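Local coordinates for protein glutamine synthetase (Helicobacter pylori, PDB 5ZLI) that belongs to the glutamine synthetase family, pairing a beta-Grasp domain with a catalytic domain in each chain of a twelve-subunit assembly, at residues Phe29-Ile34 with Ile57-Ser62; Val101-Val104 with Pro109-Lys112; Glu160-Ser163 with Trp168-Asp171; Pro195-Thr198 with Ile202-Glu205; Gly335-Ser340 with Asn347-Ser352. All coordinates share one frame; numbering follows the deposited sequence.

Contact 1: residues Phe29-Ile34 with Ile57-Ser62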
# COMPACT_ATOMS: atom_id res chain seq x y z
N PHE B 29 -26.21 -42.93 -7.55
CA PHE B 29 -25.96 -44.19 -6.86
C PHE B 29 -24.83 -43.96 -5.88
O PHE B 29 -23.72 -43.64 -6.30
CB PHE B 29 -25.59 -45.29 -7.84
CG PHE B 29 -26.62 -45.53 -8.87
CD1 PHE B 29 -27.88 -45.95 -8.50
CD2 PHE B 29 -26.34 -45.39 -10.21
CE1 PHE B 29 -28.88 -46.19 -9.45
CE2 PHE B 29 -27.32 -45.63 -11.16
CZ PHE B 29 -28.60 -46.03 -10.79
N ARG B 30 -25.08 -44.17 -4.60
CA ARG B 30 -24.06 -43.90 -3.61
C ARG B 30 -23.66 -45.16 -2.86
O ARG B 30 -24.47 -46.06 -2.62
CB ARG B 30 -24.53 -42.83 -2.67
CG ARG B 30 -24.68 -41.55 -3.40
CD ARG B 30 -24.63 -40.39 -2.47
NE ARG B 30 -24.88 -39.19 -3.24
CZ ARG B 30 -25.14 -38.02 -2.70
NH1 ARG B 30 -25.20 -37.94 -1.38
NH2 ARG B 30 -25.36 -36.95 -3.47
N PHE B 31 -22.37 -45.22 -2.53
CA PHE B 31 -21.78 -46.42 -1.95
C PHE B 31 -20.58 -45.99 -1.12
O PHE B 31 -19.99 -44.94 -1.36
CB PHE B 31 -21.36 -47.44 -3.03
CG PHE B 31 -20.31 -46.95 -3.99
CD1 PHE B 31 -20.66 -46.17 -5.08
CD2 PHE B 31 -18.97 -47.27 -3.82
CE1 PHE B 31 -19.69 -45.72 -5.99
CE2 PHE B 31 -17.97 -46.82 -4.73
CZ PHE B 31 -18.33 -46.05 -5.81
N SER B 32 -20.27 -46.79 -0.11
CA SER B 32 -19.26 -46.45 0.87
C SER B 32 -18.07 -47.38 0.70
O SER B 32 -18.23 -48.60 0.77
CB SER B 32 -19.85 -46.56 2.28
OG SER B 32 -21.17 -45.99 2.30
N ASP B 33 -16.90 -46.80 0.45
CA ASP B 33 -15.67 -47.57 0.47
C ASP B 33 -15.34 -47.93 1.92
O ASP B 33 -16.10 -47.62 2.84
CB ASP B 33 -14.52 -46.82 -0.23
CG ASP B 33 -13.97 -45.61 0.56
OD1 ASP B 33 -14.66 -44.98 1.41
OD2 ASP B 33 -12.78 -45.29 0.32
N ILE B 34 -14.21 -48.62 2.12
CA ILE B 34 -13.85 -49.08 3.47
C ILE B 34 -13.67 -47.90 4.42
O ILE B 34 -14.15 -47.93 5.56
CB ILE B 34 -12.61 -49.98 3.42
CG1 ILE B 34 -12.93 -51.26 2.67
CG2 ILE B 34 -12.09 -50.33 4.84
CD1 ILE B 34 -11.70 -52.08 2.43
N ILE B 57 -24.61 -51.70 -11.68
CA ILE B 57 -23.89 -50.61 -12.32
C ILE B 57 -22.40 -50.93 -12.30
O ILE B 57 -21.85 -51.21 -11.23
CB ILE B 57 -24.17 -49.26 -11.65
CG1 ILE B 57 -25.54 -48.73 -12.08
CG2 ILE B 57 -23.10 -48.28 -12.01
CD1 ILE B 57 -26.68 -49.36 -11.37
N PRO B 58 -21.73 -50.96 -13.45
CA PRO B 58 -20.29 -51.22 -13.46
C PRO B 58 -19.54 -50.02 -12.93
O PRO B 58 -19.97 -48.88 -13.08
CB PRO B 58 -19.97 -51.43 -14.94
CG PRO B 58 -21.13 -50.78 -15.72
CD PRO B 58 -22.23 -50.44 -14.75
N PHE B 59 -18.38 -50.28 -12.33
CA PHE B 59 -17.49 -49.18 -11.95
C PHE B 59 -16.08 -49.72 -11.77
O PHE B 59 -15.83 -50.92 -11.87
CB PHE B 59 -17.97 -48.46 -10.69
CG PHE B 59 -17.77 -49.22 -9.43
CD1 PHE B 59 -18.52 -50.34 -9.15
CD2 PHE B 59 -16.83 -48.80 -8.50
CE1 PHE B 59 -18.33 -51.03 -7.97
CE2 PHE B 59 -16.64 -49.48 -7.32
CZ PHE B 59 -17.39 -50.60 -7.06
N ASP B 60 -15.15 -48.81 -11.47
CA ASP B 60 -13.72 -49.12 -11.38
C ASP B 60 -13.31 -49.27 -9.92
O ASP B 60 -13.00 -48.29 -9.24
CB ASP B 60 -12.92 -48.04 -12.10
CG ASP B 60 -11.41 -48.21 -11.93
OD1 ASP B 60 -10.68 -47.41 -12.55
OD2 ASP B 60 -10.96 -49.15 -11.23
N ALA B 61 -13.31 -50.50 -9.43
CA ALA B 61 -12.96 -50.73 -8.03
C ALA B 61 -11.46 -50.80 -7.76
O ALA B 61 -11.07 -51.09 -6.62
CB ALA B 61 -13.64 -52.00 -7.53
N SER B 62 -10.61 -50.49 -8.74
CA SER B 62 -9.18 -50.44 -8.48
C SER B 62 -8.76 -49.11 -7.85
O SER B 62 -7.67 -49.03 -7.27
CB SER B 62 -8.43 -50.66 -9.78
OG SER B 62 -8.43 -49.45 -10.51
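Phe29 and Phe31 of strand 26-32 meet Ile57 and Phe59 of strand 57-60 inside the beta-Grasp domain. The two strands belong to one curled mixed sheet but are not paired with each other: the CA atoms of Phe29 and Ile57 stand 8.7 Å apart, and side chains fill the gap. The first interaction is CH-pi. Ile57 CD1 sits over one face of the Phe29 ring, 4.0 Å from its centroid and displaced toward the rim, while Ile57 CG1 packs at 3.7 Å from Phe29 CE2. This branch reaches the ring because CG1 stands anti to the carbonyl carbon (chi1 -77°), and the two side chains cross at about a right angle. The second interaction is aromatic. Phe31 and Phe59 meet obliquely, planes at 51° and centroids 5.1 Å apart, with the two CE2 atoms nearest. Leu77 of strand 74-81 touches both rings, and Met191 and Tyr190 of a second subunit pack on Phe31 and Phe59 respectively. Beside this apolar contact, Asp60 closes an Asx turn: its OD2 accepts from Ser62 N at 2.8 Å, and takes Ser62 OG on its syn lone pair at 2.6 Å.

Contact 2: residues Val101-Val104 with Pro109-Lys112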
# COMPACT_ATOMS: atom_id res chain seq x y z
N VAL B 101 -21.44 -53.28 -3.32
CA VAL B 101 -20.57 -53.87 -4.33
C VAL B 101 -20.85 -55.37 -4.45
O VAL B 101 -20.90 -56.09 -3.45
CB VAL B 101 -19.10 -53.64 -3.95
CG1 VAL B 101 -18.22 -53.49 -5.18
CG2 VAL B 101 -19.02 -52.39 -3.11
N TYR B 102 -21.05 -55.84 -5.67
CA TYR B 102 -21.16 -57.27 -5.92
C TYR B 102 -19.85 -57.76 -6.51
O TYR B 102 -19.38 -57.22 -7.52
CB TYR B 102 -22.30 -57.63 -6.85
CG TYR B 102 -22.46 -59.13 -7.09
CD1 TYR B 102 -23.28 -59.90 -6.27
CD2 TYR B 102 -21.83 -59.77 -8.15
CE1 TYR B 102 -23.46 -61.28 -6.49
CE2 TYR B 102 -21.99 -61.15 -8.39
CZ TYR B 102 -22.81 -61.90 -7.56
OH TYR B 102 -22.98 -63.25 -7.79
N ASP B 103 -19.27 -58.77 -5.88
CA ASP B 103 -18.02 -59.38 -6.33
C ASP B 103 -18.38 -60.29 -7.50
O ASP B 103 -19.12 -61.26 -7.33
CB ASP B 103 -17.39 -60.14 -5.16
CG ASP B 103 -16.00 -60.72 -5.48
OD1 ASP B 103 -15.19 -60.88 -4.53
OD2 ASP B 103 -15.73 -61.03 -6.66
N VAL B 104 -17.87 -59.96 -8.69
CA VAL B 104 -18.23 -60.73 -9.88
C VAL B 104 -17.23 -61.83 -10.14
O VAL B 104 -17.48 -62.68 -11.01
CB VAL B 104 -18.34 -59.84 -11.13
CG1 VAL B 104 -19.37 -58.73 -10.93
CG2 VAL B 104 -16.97 -59.28 -11.49
N PRO B 109 -21.91 -61.33 -2.68
CA PRO B 109 -21.79 -59.92 -2.25
C PRO B 109 -20.39 -59.65 -1.73
O PRO B 109 -19.86 -60.42 -0.94
CB PRO B 109 -22.83 -59.80 -1.14
CG PRO B 109 -23.83 -60.82 -1.45
CD PRO B 109 -23.08 -61.98 -2.08
N TYR B 110 -19.82 -58.50 -2.12
CA TYR B 110 -18.39 -58.28 -1.97
C TYR B 110 -18.01 -58.38 -0.51
O TYR B 110 -18.56 -57.67 0.34
CB TYR B 110 -18.00 -56.92 -2.52
CG TYR B 110 -16.52 -56.64 -2.66
CD1 TYR B 110 -15.59 -57.67 -2.88
CD2 TYR B 110 -16.04 -55.34 -2.62
CE1 TYR B 110 -14.23 -57.39 -3.04
CE2 TYR B 110 -14.70 -55.05 -2.77
CZ TYR B 110 -13.80 -56.07 -2.99
OH TYR B 110 -12.48 -55.71 -3.14
N GLU B 111 -17.10 -59.30 -0.20
CA GLU B 111 -16.79 -59.52 1.20
C GLU B 111 -16.04 -58.33 1.82
O GLU B 111 -15.95 -58.25 3.05
CB GLU B 111 -16.02 -60.84 1.35
CG GLU B 111 -14.58 -60.87 0.80
CD GLU B 111 -14.04 -62.29 0.68
OE1 GLU B 111 -13.87 -62.96 1.71
OE2 GLU B 111 -13.76 -62.74 -0.46
N LYS B 112 -15.57 -57.38 1.00
CA LYS B 112 -14.88 -56.19 1.50
C LYS B 112 -15.72 -54.94 1.34
O LYS B 112 -15.24 -53.83 1.63
CB LYS B 112 -13.54 -56.01 0.78
CG LYS B 112 -12.58 -57.17 0.95
CD LYS B 112 -11.14 -56.81 0.60
CE LYS B 112 -10.91 -56.86 -0.88
NZ LYS B 112 -9.45 -56.85 -1.18
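Tyr110 lies between Val101 and Asp103, and its ring meets a different neighbour along each flank. On the CD2 flank Val101 runs alongside, pointing the same way: Val101 CB is 3.7 Å from Tyr110 CB and equally near Tyr110 CD2, with Val101 CG1 a little farther along. On the CD1 flank Asp103 OD1 comes up at the ring edge, close to the ring plane and 3.6 Å from Tyr110 CD1. The Asp103 carboxylate stands nearly upright to that ring, their planes 79° apart. One face of the ring takes Lys112 CB from its own segment. Tyr110 CG is anti to the backbone N (chi1 -169°), which lays the ring between the Val101 and Asp103 side chains, and its hydroxyl is hydrogen-bonded to Gln68 NE2, while Trp67 meets the ring edge-to-face.

The backbone here is an antiparallel hairpin of the beta-Grasp sheet, joining strand 94-103 to the short strand 108-109 just ahead of helix 114-128. Tyr110 N donates to Val101 O at 3.0 Å, and Tyr102 with Pro109 forms a non-hydrogen-bonded pair, CA to CA 4.6 Å, whose side chains diverge. Even so, the Tyr102 ring swings back: Tyr102 CE1 reaches Pro109 CD at a loose 4.5 Å.

Asp103 CG is likewise anti to its own N (chi1 -175°). The other carboxylate oxygen, OD2, accepts from the backbone N atoms of Tyr105 and Lys106 in the turn, and so fixes the rotation that leaves OD1 against the Tyr110 edge.

Contact 3: residues Glu160-Ser163 with Trp168-Asp171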
# COMPACT_ATOMS: atom_id res chain seq x y z
N GLU B 160 -4.93 -24.81 10.50
CA GLU B 160 -5.60 -23.75 11.23
C GLU B 160 -7.09 -23.83 10.95
O GLU B 160 -7.53 -23.58 9.81
CB GLU B 160 -5.07 -22.40 10.83
CG GLU B 160 -5.83 -21.30 11.53
CD GLU B 160 -5.67 -19.97 10.84
OE1 GLU B 160 -6.65 -19.52 10.18
OE2 GLU B 160 -4.55 -19.39 10.96
N VAL B 161 -7.85 -24.14 11.96
CA VAL B 161 -9.29 -23.96 11.85
C VAL B 161 -9.58 -22.56 12.35
O VAL B 161 -8.83 -22.00 13.15
CB VAL B 161 -10.04 -25.02 12.67
CG1 VAL B 161 -9.81 -26.35 12.04
CG2 VAL B 161 -9.54 -25.00 14.08
N ASP B 162 -10.67 -21.99 11.89
CA ASP B 162 -11.04 -20.68 12.36
C ASP B 162 -12.55 -20.63 12.45
O ASP B 162 -13.26 -21.26 11.66
CB ASP B 162 -10.51 -19.55 11.48
CG ASP B 162 -10.26 -18.26 12.27
OD1 ASP B 162 -9.31 -18.26 13.09
OD2 ASP B 162 -11.01 -17.27 12.09
N SER B 163 -13.02 -19.89 13.45
CA SER B 163 -14.43 -19.75 13.76
C SER B 163 -14.63 -18.39 14.39
O SER B 163 -13.74 -17.86 15.06
CB SER B 163 -14.92 -20.81 14.75
OG SER B 163 -16.34 -20.80 14.79
N TRP B 168 -9.61 -17.51 20.13
CA TRP B 168 -8.59 -16.86 19.34
C TRP B 168 -9.12 -15.66 18.55
O TRP B 168 -8.33 -14.91 17.98
CB TRP B 168 -7.97 -17.86 18.37
CG TRP B 168 -8.96 -18.48 17.44
CD1 TRP B 168 -9.35 -17.99 16.24
CD2 TRP B 168 -9.66 -19.71 17.62
NE1 TRP B 168 -10.27 -18.82 15.66
CE2 TRP B 168 -10.48 -19.89 16.49
CE3 TRP B 168 -9.68 -20.68 18.63
CZ2 TRP B 168 -11.30 -21.00 16.33
CZ3 TRP B 168 -10.50 -21.78 18.47
CH2 TRP B 168 -11.30 -21.93 17.33
N ASN B 169 -10.43 -15.43 18.50
CA ASN B 169 -10.92 -14.27 17.78
C ASN B 169 -11.43 -13.16 18.70
O ASN B 169 -12.09 -12.23 18.22
CB ASN B 169 -11.99 -14.68 16.77
CG ASN B 169 -11.39 -15.20 15.49
OD1 ASN B 169 -10.21 -14.96 15.22
ND2 ASN B 169 -12.18 -15.93 14.71
N ARG B 170 -11.13 -13.24 20.00
CA ARG B 170 -11.64 -12.27 20.95
C ARG B 170 -11.17 -10.85 20.66
O ARG B 170 -11.77 -9.89 21.15
CB ARG B 170 -11.23 -12.67 22.35
CG ARG B 170 -12.08 -13.81 22.88
CD ARG B 170 -12.43 -13.57 24.30
NE ARG B 170 -11.91 -14.62 25.16
CZ ARG B 170 -12.69 -15.56 25.68
NH1 ARG B 170 -14.00 -15.54 25.40
NH2 ARG B 170 -12.17 -16.49 26.48
N ASP B 171 -10.11 -10.72 19.86
CA ASP B 171 -9.39 -9.49 19.56
C ASP B 171 -9.35 -9.14 18.09
O ASP B 171 -8.97 -8.02 17.74
CB ASP B 171 -7.96 -9.66 20.07
CG ASP B 171 -7.45 -11.06 19.76
OD1 ASP B 171 -7.63 -11.54 18.59
OD2 ASP B 171 -6.97 -11.72 20.73
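The Trp168 indole is met along its edge by Asp162 and Ser163. Ser163 N lies near the ring plane, 3.5 Å from Trp168 CZ2, and Asp162 OD2 also lies in that plane beyond the rim. Asp162 OD1 approaches obliquely and stands 2.8 Å from Trp168 NE1; the carboxylate and ring planes are 52° apart, and the two side chains run past one another head to tail. Trp168 and Asn169 belong to the loop that follows the two-stranded antiparallel hairpin 147-153/156-162 of the catalytic domain, so the contact folds this loop back against the end of the second hairpin strand. A chi1 of 59°, which tucks Trp168 CG over the backbone, turns the indole toward that strand.

The hairpin is also part of the assembly: Val161 O accepts a hydrogen bond from Asn155 ND2 of a third subunit, and the same asparagine packs on Trp168.

The second flat group, the Asn169 amide, is tied at both ends. Its OD1 accepts from Arg172 NE, which fixes which way the amide faces. Its ND2 donates to Asp162 OD2 at 3.2 Å along an almost straight line (176°). That donor meets the oxygen from above the carboxylate plane, whereas the oxygen lies in the plane of the amide. A second, weak bond from Asn169 ND2 to the backbone oxygen Ser163 O is strongly bent and too short to be taken at face value.

Contact 4: residues Pro195-Thr198 with Ile202-Glu205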
# COMPACT_ATOMS: atom_id res chain seq x y z
N PRO B 195 -26.94 -14.38 21.44
CA PRO B 195 -26.07 -14.40 20.25
C PRO B 195 -24.72 -15.08 20.47
O PRO B 195 -23.95 -15.22 19.51
CB PRO B 195 -25.88 -12.91 19.93
CG PRO B 195 -26.51 -12.15 21.12
CD PRO B 195 -26.80 -13.13 22.19
N THR B 196 -24.45 -15.50 21.71
CA THR B 196 -23.29 -16.33 21.99
C THR B 196 -23.34 -17.61 21.16
O THR B 196 -22.32 -18.14 20.72
CB THR B 196 -23.23 -16.65 23.48
OG1 THR B 196 -23.21 -15.42 24.23
CG2 THR B 196 -22.00 -17.49 23.83
N ASP B 197 -24.54 -18.14 20.99
CA ASP B 197 -24.79 -19.27 20.11
C ASP B 197 -25.08 -18.74 18.70
O ASP B 197 -26.15 -18.17 18.44
CB ASP B 197 -25.95 -20.11 20.66
CG ASP B 197 -26.44 -21.17 19.69
OD1 ASP B 197 -25.63 -21.72 18.90
OD2 ASP B 197 -27.65 -21.47 19.75
N THR B 198 -24.13 -18.93 17.80
CA THR B 198 -24.30 -18.45 16.44
C THR B 198 -24.94 -19.47 15.53
O THR B 198 -25.30 -19.11 14.41
CB THR B 198 -22.96 -18.14 15.81
OG1 THR B 198 -22.29 -19.38 15.55
CG2 THR B 198 -22.14 -17.27 16.73
N ILE B 202 -28.42 -22.29 11.77
CA ILE B 202 -27.71 -23.30 11.00
C ILE B 202 -28.11 -24.69 11.48
O ILE B 202 -28.42 -25.58 10.68
CB ILE B 202 -26.20 -23.04 11.14
CG1 ILE B 202 -25.68 -22.12 10.03
CG2 ILE B 202 -25.43 -24.35 11.12
CD1 ILE B 202 -25.43 -22.78 8.71
N ARG B 203 -28.14 -24.89 12.80
CA ARG B 203 -28.55 -26.18 13.34
C ARG B 203 -30.00 -26.45 13.00
O ARG B 203 -30.36 -27.54 12.55
CB ARG B 203 -28.30 -26.20 14.86
CG ARG B 203 -26.78 -26.17 15.20
CD ARG B 203 -26.43 -26.47 16.66
NE ARG B 203 -27.29 -25.76 17.60
CZ ARG B 203 -26.94 -24.68 18.29
NH1 ARG B 203 -25.71 -24.20 18.19
NH2 ARG B 203 -27.80 -24.10 19.11
N THR B 204 -30.83 -25.43 13.13
CA THR B 204 -32.22 -25.56 12.75
C THR B 204 -32.38 -25.88 11.27
O THR B 204 -33.29 -26.63 10.89
CB THR B 204 -32.95 -24.28 13.13
OG1 THR B 204 -33.01 -24.19 14.56
CG2 THR B 204 -34.32 -24.29 12.60
N GLU B 205 -31.53 -25.31 10.41
CA GLU B 205 -31.63 -25.59 8.98
C GLU B 205 -31.15 -26.99 8.64
O GLU B 205 -31.61 -27.59 7.66
CB GLU B 205 -30.85 -24.54 8.18
CG GLU B 205 -30.75 -24.81 6.66
CD GLU B 205 -29.99 -23.68 5.94
OE1 GLU B 205 -29.44 -22.80 6.66
OE2 GLU B 205 -29.93 -23.67 4.68
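Asp197 and Arg203 join head-on in a salt bridge with two bonds. Arg203 grips the carboxylate with both terminal nitrogens: NH1 reaches Asp197 OD1 at 2.6 Å, and NH2 reaches Asp197 OD2 at 2.7 Å. Each oxygen is met on its syn side. The carboxylate and guanidinium planes are nearly parallel, 10° apart, yet they do not coincide. Each nitrogen stands out of the carboxylate plane and each oxygen is tilted from the guanidinium plane, so the two flat groups are stepped relative to each other and both bonds are bent. The central atoms, Asp197 CG and Arg203 CZ, are 3.8 Å apart.

The pair ties the loop that follows strand 156-162 to the first turn of helix 200-212 in the catalytic domain. Only five residues separate the partners in sequence, but their CA atoms are 10.4 Å apart, and the side chains bridge that span from opposite directions. Asp197 contributes a CG anti to its backbone N (chi1 170°). Arg203 contributes a chain bent at its third torsion (chi3 -45°), which turns the guanidinium end-on to the carboxylate.

Further hydrogen bonds hold the acid. Asp197 OD1 also accepts from the backbone N of Met199, two residues on, as in an Asx turn leading into the helix, and it is hydrogen-bonded to His222 ND1. Asp197 OD2 has a weak hydrogen bond with His40 NE2 of a fourth subunit, which brings this buried pair up against a subunit interface; that histidine packs on Arg203 as well.

Contact 5: residues Gly335-Ser340 with Asn347-Ser352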
# COMPACT_ATOMS: atom_id res chain seq x y z
N GLY B 335 -10.67 -36.15 30.71
CA GLY B 335 -11.16 -34.87 31.17
C GLY B 335 -11.97 -34.06 30.20
O GLY B 335 -12.20 -32.87 30.47
N TYR B 336 -12.46 -34.66 29.12
CA TYR B 336 -13.26 -33.97 28.12
C TYR B 336 -14.53 -34.76 27.86
O TYR B 336 -15.15 -34.64 26.80
CB TYR B 336 -12.46 -33.76 26.83
CG TYR B 336 -11.32 -32.81 26.99
CD1 TYR B 336 -11.52 -31.43 26.95
CD2 TYR B 336 -10.03 -33.28 27.29
CE1 TYR B 336 -10.45 -30.55 27.16
CE2 TYR B 336 -8.96 -32.41 27.50
CZ TYR B 336 -9.18 -31.05 27.44
OH TYR B 336 -8.11 -30.23 27.65
N GLU B 337 -14.95 -35.51 28.89
CA GLU B 337 -16.08 -36.44 28.82
C GLU B 337 -15.86 -37.52 27.76
O GLU B 337 -16.80 -38.06 27.18
CB GLU B 337 -17.37 -35.65 28.62
CG GLU B 337 -17.59 -34.82 29.89
CD GLU B 337 -18.69 -33.79 29.83
OE1 GLU B 337 -19.51 -33.83 28.87
OE2 GLU B 337 -18.69 -32.92 30.74
N ALA B 338 -14.57 -37.85 27.53
CA ALA B 338 -14.11 -38.89 26.64
C ALA B 338 -13.54 -40.05 27.43
O ALA B 338 -12.67 -39.85 28.29
CB ALA B 338 -13.05 -38.35 25.68
N PRO B 339 -13.99 -41.28 27.15
CA PRO B 339 -13.50 -42.44 27.91
C PRO B 339 -12.06 -42.81 27.61
O PRO B 339 -11.66 -42.95 26.45
CB PRO B 339 -14.44 -43.56 27.46
CG PRO B 339 -14.89 -43.14 26.10
CD PRO B 339 -15.03 -41.66 26.18
N SER B 340 -11.28 -42.99 28.69
CA SER B 340 -10.02 -43.72 28.66
C SER B 340 -10.08 -45.02 29.46
O SER B 340 -9.17 -45.85 29.33
CB SER B 340 -8.86 -42.84 29.17
OG SER B 340 -7.58 -43.42 28.91
N ASN B 347 -25.30 -42.89 34.69
CA ASN B 347 -25.13 -41.46 34.85
C ASN B 347 -23.66 -41.03 34.87
O ASN B 347 -23.30 -40.03 35.50
CB ASN B 347 -25.83 -41.00 36.13
CG ASN B 347 -27.12 -41.72 36.35
OD1 ASN B 347 -27.97 -41.78 35.46
ND2 ASN B 347 -27.23 -42.38 37.50
N ASN B 348 -22.77 -41.79 34.23
CA ASN B 348 -21.34 -41.52 34.33
C ASN B 348 -20.76 -41.25 32.94
O ASN B 348 -20.74 -42.14 32.09
CB ASN B 348 -20.64 -42.69 35.00
CG ASN B 348 -19.28 -42.34 35.55
OD1 ASN B 348 -18.53 -41.56 34.95
ND2 ASN B 348 -18.94 -42.92 36.69
N ARG B 349 -20.24 -40.05 32.73
CA ARG B 349 -19.63 -39.68 31.46
C ARG B 349 -18.12 -39.80 31.45
O ARG B 349 -17.50 -39.45 30.45
CB ARG B 349 -20.04 -38.25 31.04
CG ARG B 349 -21.51 -38.13 30.88
CD ARG B 349 -21.83 -36.98 29.99
NE ARG B 349 -23.11 -37.16 29.32
CZ ARG B 349 -24.30 -37.21 29.90
NH1 ARG B 349 -24.42 -37.12 31.21
NH2 ARG B 349 -25.39 -37.37 29.15
N SER B 350 -17.53 -40.29 32.54
CA SER B 350 -16.15 -40.72 32.53
C SER B 350 -15.99 -42.18 32.09
O SER B 350 -14.87 -42.59 31.73
CB SER B 350 -15.55 -40.53 33.92
OG SER B 350 -16.33 -41.19 34.89
N ALA B 351 -17.07 -42.95 32.05
CA ALA B 351 -16.99 -44.36 31.72
C ALA B 351 -17.07 -44.61 30.21
O ALA B 351 -17.58 -43.78 29.45
CB ALA B 351 -18.10 -45.13 32.44
N SER B 352 -16.48 -45.74 29.78
CA SER B 352 -16.57 -46.16 28.38
C SER B 352 -18.00 -46.47 27.97
O SER B 352 -18.42 -46.14 26.85
CB SER B 352 -15.66 -47.35 28.12
OG SER B 352 -14.33 -46.94 28.30
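The loop leading into strand 341-346 runs beside the chain that leaves that strand, bringing Glu337 against Arg349 and Pro339 against Ser352 in the catalytic domain. The CA atoms stand 5.5 Å apart at Glu337 and Arg349 and 4.8 Å apart at Pro339 and Ser352. At the Glu337 end the side chains cross at a slant: Glu337 OE1 comes within 4.1 Å of Arg349 CD, an aliphatic carbon, while Arg349 NE remains 4.9 Å from Glu337 OE1. The opposite charges may attract, but they are not in contact. Arg349, extended from CG to NE, carries its guanidinium onward, and NH1 forms a salt bridge to Asp74 OD1 of a fourth subunit. At the Pro339 end, Pro339 CB rests on Ser352, 3.5 Å from both CA and OG of that serine. Ser352 OG, hydrogen-bonded to Ile341 O, is held there against the proline ring. Pro339 CB also lies 3.7 Å from Ala351 O. Around this crossing, Ser352 makes a backbone hydrogen bond with Arg369, next to strand 366-368, Glu337 O takes Arg369 NH2, and Phe370 packs on Pro339 where strand 351-355 bends at Ser352.

The five contacts follow one another along the chain, each closing before the next opens. Contacts 1 and 2 adjoin, their centres about 10 Å apart, and share one sheet in which strands 26-32 and 94-103 are neighbours; Phe59 CZ packs on Val101 CG1 at 3.5 Å, so the two contacts pack directly on each other. Contacts 3, 4 and 5 belong to the catalytic domain. Contacts 3 and 4 are about 18 Å apart between centres, on strand 156-162, helix 200-212 and their connecting loop; the centre of contact 5 lies about 28 Å from that of contact 3 and about 27 Å from that of contact 4. Contacts 1 and 5 sit on opposite sides of the chain's centre, yet Asp60 and Arg349 form a weak ion pair between subunits.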